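Local coordinates for protein lysyl oxidase (Pichia pastoris, PDB 1W7C) that probably oxidises the primary amines of lysyl side chains and small diamines to aldehydes, using a topaquinone cofactor beside a copper ion, at residues 195-198 / 199-203; 259-262 / 263-266; 348-351 / 352-356; 368-371 / 372-376. All coordinates share one frame; numbering follows the deposited sequence. Where two conformers were deposited one is given.

Contact 1. Residues 195-198 / 199-203; sequences INTE and NDAEN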
# COMPACT_ATOMS: atom_id res chain seq x y z
N ILE A 195 -28.68 0.77 23.46
CA ILE A 195 -29.91 1.48 23.13
C ILE A 195 -30.36 1.08 21.71
O ILE A 195 -29.54 0.99 20.80
CB ILE A 195 -29.69 3.02 23.21
CG1 ILE A 195 -29.13 3.45 24.59
CG2 ILE A 195 -30.96 3.76 22.84
CD1 ILE A 195 -30.06 3.27 25.72
N ASN A 196 -31.66 0.86 21.52
CA ASN A 196 -32.19 0.56 20.19
C ASN A 196 -32.13 1.80 19.32
O ASN A 196 -32.44 2.90 19.78
CB ASN A 196 -33.66 0.12 20.22
CG ASN A 196 -33.90 -1.16 20.97
OD1 ASN A 196 -32.99 -1.97 21.19
ND2 ASN A 196 -35.15 -1.37 21.37
N THR A 197 -31.76 1.60 18.06
CA THR A 197 -31.76 2.68 17.07
C THR A 197 -32.52 2.24 15.85
O THR A 197 -32.76 1.05 15.65
CB THR A 197 -30.34 3.07 16.64
OG1 THR A 197 -29.81 2.04 15.79
CG2 THR A 197 -29.41 3.21 17.82
N GLU A 198 -32.86 3.20 15.01
CA GLU A 198 -33.53 2.92 13.75
C GLU A 198 -32.56 2.66 12.59
O GLU A 198 -33.00 2.27 11.50
CB GLU A 198 -34.47 4.06 13.38
CG GLU A 198 -33.83 5.26 12.70
CD GLU A 198 -34.84 6.32 12.26
OE1 GLU A 198 -34.49 7.53 12.29
OE2 GLU A 198 -35.98 5.96 11.86
N ASN A 199 -31.26 2.81 12.83
CA ASN A 199 -30.27 2.84 11.73
C ASN A 199 -29.09 1.91 11.96
O ASN A 199 -28.00 2.13 11.45
CB ASN A 199 -29.78 4.27 11.47
CG ASN A 199 -29.11 4.90 12.69
OD1 ASN A 199 -29.48 4.63 13.83
ND2 ASN A 199 -28.07 5.68 12.45
N ASP A 200 -29.32 0.86 12.73
CA ASP A 200 -28.31 -0.19 12.94
C ASP A 200 -27.06 0.33 13.64
O ASP A 200 -26.00 -0.24 13.47
CB ASP A 200 -27.93 -0.85 11.59
CG ASP A 200 -27.26 -2.20 11.75
OD1 ASP A 200 -27.81 -2.99 12.55
OD2 ASP A 200 -26.18 -2.55 11.16
N ALA A 201 -27.21 1.38 14.46
CA ALA A 201 -26.09 2.01 15.16
C ALA A 201 -26.00 1.66 16.65
O ALA A 201 -25.40 2.39 17.41
CB ALA A 201 -26.15 3.53 14.97
N GLU A 202 -26.59 0.54 17.04
CA GLU A 202 -26.62 0.08 18.44
C GLU A 202 -25.21 0.01 19.01
O GLU A 202 -25.01 0.26 20.20
CB GLU A 202 -27.29 -1.29 18.54
CG GLU A 202 -28.81 -1.25 18.38
CD GLU A 202 -29.31 -1.04 16.94
OE1 GLU A 202 -28.59 -1.34 15.95
OE2 GLU A 202 -30.46 -0.62 16.81
N ASN A 203 -24.23 -0.30 18.17
CA ASN A 203 -22.85 -0.42 18.65
C ASN A 203 -22.25 0.90 19.12
O ASN A 203 -21.25 0.88 19.82
CB ASN A 203 -21.93 -1.02 17.57
CG ASN A 203 -21.82 -2.53 17.63
OD1 ASN A 203 -21.00 -3.12 16.92
ND2 ASN A 203 -22.65 -3.18 18.43
O HOH W 1 -31.37 -0.69 13.99
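Thr197 and Glu202 meet across a chain that has almost reversed its direction, with Asn199 at the bend between them. The carboxylate of Glu202, on a chain bent at its second torsion (75°), folds back so that OE2 accepts the backbone N of Thr197 at 2.9 Å. This donor arrives on the anti side of OE2 and somewhat out of the carboxylate plane. The hydroxyl of Thr197 points into the turn: OG1 takes the backbone N-H of Ala201 at 3.0 Å. Its own proton has two candidate acceptors, Glu202 OE2 at 2.9 Å and Asn199 OD1 at 3.3 Å, each with weak geometry. Water 1 links Thr197 O to Asp200 N. The other end of the Asn199 amide, ND2, donates to Thr264, while its backbone O meets Tyr418 of the second subunit. The loop follows strand 187-195 and thus joins its sheet to the dimer interface. The N-H of Thr197, and perhaps its hydroxyl, probably offset the charge of OE2 although Thr197 O lies close by, and Thr197 and Glu202 together tie the two limbs of the loop.

Contact 2. Residues 259-262 / 263-266; sequences DNLD and WTVI. With NAG (2-acetamido-2-deoxy-beta-D-glucopyranose), chain S.
Leu261 and Thr264 open a short 3-10 segment whose inner side is tight and whose outer side carries a sugar. On the inside, Leu261 O takes two bonds from one residue. The hydroxyl OG1 of Thr264 reaches it at 2.8 Å in the carbonyl plane, and the backbone N of Thr264 comes to the same oxygen at 3.0 Å from above that plane. Thr264 can offer both because its OG1 lies between the backbone N and the carbonyl carbon (chi1 72°), turned back on the turn. Its methyl CG2 is set over the centre of the Trp263 ring, 3.6 Å above the plane, while Asn260 O lies at the edge of the indole. The Leu261 side chain slants across that of Trp263, Leu261 CD2 lying 3.9 Å from Trp263 NE1, and His480 stacks on the indole.

The solvent side is looser. Here the carboxylate of Asp262 meets the N-acetylglucosamine, the glycan evidently borne by Asn269, and OD2 accepts the sugar's O3 at 2.6 Å. The acetyl methyl C8 rests 3.4 Å from Asp262 OD1. An alanine here would remove the carboxylate, which is likely to leave O3 without its acceptor and the sugar freer to swing on its linkage. The backbone of Asp262 continues the 3-10 segment with a second bond, its O accepting from Val265 N. Water 2 lies between Asp262 O and Val265 O, 2.8 Å from each, and can bridge the two oxygens.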
# COMPACT_ATOMS: atom_id res chain seq x y z
N ASP A 259 -31.96 11.43 22.72
CA ASP A 259 -32.70 12.39 21.94
C ASP A 259 -31.85 13.04 20.85
O ASP A 259 -32.39 13.70 19.96
CB ASP A 259 -33.27 13.48 22.86
CG ASP A 259 -34.29 12.94 23.83
OD1 ASP A 259 -35.03 12.00 23.48
OD2 ASP A 259 -34.42 13.41 24.98
N ASN A 260 -30.53 12.83 20.90
CA ASN A 260 -29.62 13.49 19.97
C ASN A 260 -28.63 12.48 19.42
O ASN A 260 -27.49 12.44 19.84
CB ASN A 260 -28.95 14.69 20.64
CG ASN A 260 -29.96 15.79 20.97
OD1 ASN A 260 -30.53 16.41 20.07
ND2 ASN A 260 -30.22 15.99 22.26
N LEU A 261 -29.09 11.70 18.45
CA LEU A 261 -28.30 10.61 17.86
C LEU A 261 -27.94 10.85 16.38
O LEU A 261 -27.55 9.93 15.66
CB LEU A 261 -29.05 9.27 18.01
CG LEU A 261 -29.26 8.83 19.47
CD1 LEU A 261 -30.13 7.59 19.54
CD2 LEU A 261 -27.92 8.60 20.16
N ASP A 262 -28.05 12.08 15.92
CA ASP A 262 -27.72 12.36 14.53
C ASP A 262 -26.26 12.04 14.18
O ASP A 262 -25.95 11.78 13.01
CB ASP A 262 -28.04 13.82 14.19
CG ASP A 262 -29.54 14.10 14.13
OD1 ASP A 262 -30.38 13.16 14.13
OD2 ASP A 262 -29.98 15.27 14.06
N TRP A 263 -25.38 12.10 15.18
CA TRP A 263 -23.96 11.75 15.04
C TRP A 263 -23.74 10.27 14.66
O TRP A 263 -22.61 9.88 14.31
CB TRP A 263 -23.21 12.13 16.31
CG TRP A 263 -23.68 11.42 17.53
CD1 TRP A 263 -24.71 11.79 18.35
CD2 TRP A 263 -23.15 10.21 18.10
NE1 TRP A 263 -24.86 10.88 19.37
CE2 TRP A 263 -23.91 9.91 19.24
CE3 TRP A 263 -22.11 9.34 17.74
CZ2 TRP A 263 -23.66 8.80 20.04
CZ3 TRP A 263 -21.85 8.25 18.55
CH2 TRP A 263 -22.63 7.98 19.68
N THR A 264 -24.77 9.44 14.79
CA THR A 264 -24.67 8.04 14.39
C THR A 264 -25.07 7.80 12.93
O THR A 264 -24.97 6.66 12.46
CB THR A 264 -25.54 7.12 15.27
OG1 THR A 264 -26.92 7.33 14.98
CG2 THR A 264 -25.31 7.37 16.80
N VAL A 265 -25.58 8.82 12.23
CA VAL A 265 -26.15 8.65 10.89
C VAL A 265 -25.12 8.76 9.77
O VAL A 265 -24.37 9.73 9.68
CB VAL A 265 -27.29 9.69 10.67
CG1 VAL A 265 -27.85 9.57 9.28
CG2 VAL A 265 -28.38 9.50 11.73
N ILE A 266 -25.11 7.75 8.90
CA ILE A 266 -24.11 7.68 7.85
C ILE A 266 -24.40 8.59 6.66
O ILE A 266 -23.53 9.28 6.17
CB ILE A 266 -23.95 6.23 7.34
CG1 ILE A 266 -23.49 5.28 8.43
CG2 ILE A 266 -22.98 6.17 6.14
CD1 ILE A 266 -23.78 3.86 8.07
C1 NAG S . -28.89 17.70 9.70
C2 NAG S . -28.64 16.97 11.04
C3 NAG S . -28.98 17.81 12.30
C4 NAG S . -28.62 19.29 12.13
C5 NAG S . -29.11 19.80 10.78
C6 NAG S . -28.77 21.27 10.56
C7 NAG S . -28.90 14.51 10.81
C8 NAG S . -29.88 13.37 10.78
N2 NAG S . -29.42 15.73 11.06
O3 NAG S . -28.38 17.29 13.50
O4 NAG S . -29.21 20.04 13.17
O5 NAG S . -28.48 19.05 9.76
O6 NAG S . -27.37 21.42 10.47
O7 NAG S . -27.70 14.29 10.62
O HOH W 2 -23.70 11.80 11.39

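Contact 3. Residues 348-351 / 352-356; sequences DPFN and QHTFY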
# COMPACT_ATOMS: atom_id res chain seq x y z
N ASP A 348 -14.04 -3.41 30.33
CA ASP A 348 -15.39 -3.90 30.63
C ASP A 348 -15.56 -5.35 30.23
O ASP A 348 -14.81 -5.87 29.40
CB ASP A 348 -16.46 -2.93 30.08
CG ASP A 348 -16.83 -3.15 28.65
OD1 ASP A 348 -17.06 -2.10 27.97
OD2 ASP A 348 -17.03 -4.28 28.15
N PRO A 349 -16.48 -6.05 30.89
CA PRO A 349 -16.59 -7.50 30.69
C PRO A 349 -17.34 -7.92 29.42
O PRO A 349 -17.52 -9.13 29.20
CB PRO A 349 -17.34 -7.96 31.92
CG PRO A 349 -18.20 -6.80 32.27
CD PRO A 349 -17.38 -5.58 31.96
N PHE A 350 -17.82 -6.98 28.62
CA PHE A 350 -18.34 -7.34 27.31
C PHE A 350 -17.23 -7.29 26.27
O PHE A 350 -16.92 -8.32 25.63
CB PHE A 350 -19.51 -6.48 26.89
CG PHE A 350 -20.22 -7.00 25.67
CD1 PHE A 350 -21.23 -7.96 25.78
CD2 PHE A 350 -19.88 -6.57 24.41
CE1 PHE A 350 -21.88 -8.45 24.66
CE2 PHE A 350 -20.52 -7.09 23.30
CZ PHE A 350 -21.52 -8.01 23.43
N ASN A 351 -16.64 -6.13 26.09
CA ASN A 351 -15.61 -5.99 25.06
C ASN A 351 -14.38 -6.83 25.40
O ASN A 351 -13.78 -7.42 24.51
CB ASN A 351 -15.28 -4.53 24.78
CG ASN A 351 -16.37 -3.82 23.98
OD1 ASN A 351 -17.41 -4.39 23.65
ND2 ASN A 351 -16.11 -2.59 23.62
N GLN A 352 -14.02 -6.95 26.67
CA GLN A 352 -12.83 -7.73 27.02
C GLN A 352 -13.02 -9.24 26.71
O GLN A 352 -12.04 -9.94 26.52
CB GLN A 352 -12.39 -7.48 28.46
CG GLN A 352 -11.22 -8.32 28.95
CD GLN A 352 -9.96 -8.22 28.07
OE1 GLN A 352 -9.64 -7.17 27.51
NE2 GLN A 352 -9.25 -9.33 27.95
N HIS A 353 -14.28 -9.69 26.64
CA HIS A 353 -14.64 -11.06 26.30
C HIS A 353 -15.08 -11.24 24.85
O HIS A 353 -15.65 -12.26 24.51
CB HIS A 353 -15.71 -11.57 27.27
CG HIS A 353 -15.19 -11.75 28.67
ND1 HIS A 353 -15.64 -10.99 29.73
CD2 HIS A 353 -14.21 -12.55 29.16
CE1 HIS A 353 -14.98 -11.35 30.82
NE2 HIS A 353 -14.12 -12.30 30.51
N THR A 354 -14.79 -10.26 24.00
CA THR A 354 -15.14 -10.37 22.60
C THR A 354 -13.92 -10.80 21.79
O THR A 354 -12.93 -10.08 21.71
CB THR A 354 -15.66 -9.01 22.09
OG1 THR A 354 -16.88 -8.68 22.77
CG2 THR A 354 -16.01 -9.10 20.62
N PHE A 355 -14.03 -11.97 21.17
CA PHE A 355 -13.00 -12.51 20.28
C PHE A 355 -13.74 -13.25 19.19
O PHE A 355 -13.87 -14.48 19.21
CB PHE A 355 -12.09 -13.44 21.10
CG PHE A 355 -10.76 -13.80 20.45
CD1 PHE A 355 -9.68 -14.17 21.24
CD2 PHE A 355 -10.61 -13.87 19.06
CE1 PHE A 355 -8.46 -14.54 20.69
CE2 PHE A 355 -9.38 -14.24 18.52
CZ PHE A 355 -8.34 -14.58 19.32
N TYR A 356 -14.30 -12.50 18.25
CA TYR A 356 -15.09 -13.08 17.19
C TYR A 356 -14.28 -13.95 16.25
O TYR A 356 -13.17 -13.56 15.84
CB TYR A 356 -15.81 -12.01 16.33
CG TYR A 356 -16.80 -11.15 17.07
CD1 TYR A 356 -16.68 -9.77 17.08
CD2 TYR A 356 -17.83 -11.73 17.79
CE1 TYR A 356 -17.55 -8.98 17.78
CE2 TYR A 356 -18.74 -10.94 18.47
CZ TYR A 356 -18.59 -9.57 18.50
OH TYR A 356 -19.46 -8.83 19.26
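His353 and Pro349 share the shortest bond of the turn: ND1 donates to Pro349 O at 2.7 Å, and the oxygen lies practically in the imidazole plane, at its edge. The histidine reaches back because its CG sits beside its own backbone N (chi1 -68°). One residue on, Thr354 OG1 donates to Phe350 O at 2.9 Å, coming from above the carbonyl plane, and lies oblique to the Phe350 ring. Backbone bonds run alongside, from Gln352 N to Asp348 O and from Thr354 N to Asn351 O.

What starts this winding is an Asx turn extended to an Asx motif. Asp348 OD2 accepts the N-H of Phe350 at 2.9 Å and that of Asn351 at 2.8 Å, the latter nearly along its C-O axis, so that one carboxylate oxygen fixes two successive amides.

Further out, the imidazole of His353 stacks on Tyr190 and passes its NE2 to Tyr527 OH of the second subunit. A leucine in its place would probably leave Pro349 O without its donor and that tyrosine hydroxyl without its mate. The amide of Asn351 is held by Ser486, Ala464 and Gln463, and Gln463 also bonds Thr354 OG1. Beyond the turn, as strand 355-357 begins, the methyl CG2 of Thr354 lies 3.2 Å above the ring plane of Tyr356, offset toward the rim.

Contact 4. Residues 368-371 / 372-376; sequences SLVP and GYDCP
Asp374 OD2 is gripped by Val370 N, with a water close by. The backbone N-H of Val370 points at it almost straight (172°) over 2.9 Å, arriving on the anti side and out of the carboxylate plane, while water 3 lies 2.9 Å from the same oxygen, in hydrogen-bonding position, and reaches weakly to Ser368 O. The carboxylate lies beside its own backbone N (chi1 -77°), which turns it back toward residue 370. Across the same gap the backbone repays the bond: Asp374 N donates to Val370 O at 2.9 Å, nearly head-on to the carbonyl. Val370 thus gives its N-H to the side chain of Asp374 and takes the N-H of its main chain.

Between them the chain makes a type II beta-turn, Val370 to Tyr373, with Pro371 and Gly372 at its corners; its closing bond, Tyr373 N to Val370 O, is weak at 3.3 Å. Gly372 has a phi of 81°, and a beta carbon there would run into Pro371 O. On the flanks, Val370 CG1 packs against Tyr373 CB, and Leu369 CD2 lies against Asp374 CB. Leu369 CD1 touches Cys375 SG at 3.9 Å, the sulfur that is tied to Cys400 in strand 391-405.

The other carboxylate oxygen, OD1, forms a salt bridge with Arg412 of the second subunit, and Tyr373 meets Trp713 of that subunit. OD1 thus faces the partner while OD2 accepts the Val370 N-H, among other donors; the buried charge is probably offset across the dimer interface.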
# COMPACT_ATOMS: atom_id res chain seq x y z
N SER A 368 -25.91 -8.92 -1.26
CA SER A 368 -25.50 -8.58 -2.63
C SER A 368 -24.64 -7.30 -2.64
O SER A 368 -24.74 -6.45 -1.74
CB SER A 368 -26.73 -8.34 -3.51
OG SER A 368 -27.51 -9.51 -3.65
N LEU A 369 -23.85 -7.16 -3.70
CA LEU A 369 -23.11 -5.94 -4.03
C LEU A 369 -24.06 -4.90 -4.63
O LEU A 369 -24.98 -5.23 -5.37
CB LEU A 369 -22.01 -6.26 -5.04
CG LEU A 369 -20.90 -7.15 -4.55
CD1 LEU A 369 -20.17 -7.82 -5.69
CD2 LEU A 369 -19.97 -6.38 -3.69
N VAL A 370 -23.80 -3.63 -4.32
CA VAL A 370 -24.56 -2.48 -4.88
C VAL A 370 -23.91 -2.06 -6.17
O VAL A 370 -22.80 -1.53 -6.17
CB VAL A 370 -24.59 -1.32 -3.90
CG1 VAL A 370 -25.34 -0.16 -4.51
CG2 VAL A 370 -25.20 -1.78 -2.52
N PRO A 371 -24.58 -2.28 -7.30
CA PRO A 371 -24.01 -1.91 -8.59
C PRO A 371 -23.61 -0.43 -8.65
O PRO A 371 -24.28 0.43 -8.06
CB PRO A 371 -25.17 -2.18 -9.60
CG PRO A 371 -25.95 -3.27 -8.93
CD PRO A 371 -25.92 -2.91 -7.48
N GLY A 372 -22.53 -0.16 -9.37
CA GLY A 372 -22.04 1.18 -9.61
C GLY A 372 -21.22 1.75 -8.47
O GLY A 372 -20.34 2.58 -8.72
N TYR A 373 -21.49 1.31 -7.24
CA TYR A 373 -20.87 1.87 -6.06
C TYR A 373 -19.88 0.90 -5.43
O TYR A 373 -18.72 1.22 -5.17
CB TYR A 373 -21.94 2.27 -5.05
CG TYR A 373 -22.71 3.50 -5.48
CD1 TYR A 373 -23.78 3.41 -6.36
CD2 TYR A 373 -22.31 4.77 -5.07
CE1 TYR A 373 -24.44 4.54 -6.78
CE2 TYR A 373 -22.99 5.92 -5.48
CZ TYR A 373 -24.04 5.79 -6.35
OH TYR A 373 -24.78 6.86 -6.78
N ASP A 374 -20.33 -0.32 -5.17
CA ASP A 374 -19.45 -1.33 -4.62
C ASP A 374 -18.43 -1.83 -5.64
O ASP A 374 -17.32 -2.23 -5.25
CB ASP A 374 -20.22 -2.52 -4.05
CG ASP A 374 -20.85 -2.25 -2.71
OD1 ASP A 374 -20.41 -1.36 -1.95
OD2 ASP A 374 -21.84 -2.94 -2.36
N CYS A 375 -18.83 -1.88 -6.90
CA CYS A 375 -17.97 -2.22 -8.03
C CYS A 375 -18.24 -1.21 -9.12
O CYS A 375 -19.37 -0.65 -9.22
CB CYS A 375 -18.30 -3.63 -8.57
SG CYS A 375 -18.13 -4.95 -7.33
N PRO A 376 -17.28 -0.95 -9.99
CA PRO A 376 -17.56 -0.09 -11.15
C PRO A 376 -18.68 -0.63 -12.03
O PRO A 376 -19.03 -1.81 -12.06
CB PRO A 376 -16.22 -0.05 -11.91
CG PRO A 376 -15.20 -0.47 -10.90
CD PRO A 376 -15.88 -1.42 -10.01
O HOH W 3 -21.97 -5.13 -0.42

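How the contacts relate
Contacts 1 and 2 touch, their centres 10 Å apart: Asn199 ND2 lies 3.2 Å from Thr264 OG1, and Ala201 CB packs on Thr264 CB. His413 of the second subunit serves both, bonding Asp200 and packing on Ile266, and its neighbour Arg412 reaches contact 4. A single strand of the partner, 411-415, thus visits three of the four turns. Contact 3 approaches contact 1 to about 6 Å between nearest atoms and meets a different part of the partner. It comes near the copper site: the side chain of Thr354 lies about 7 Å from that of His488. Contact 4 lies about 11 Å from contact 2 between nearest atoms and about 33 Å from contact 3 between centres.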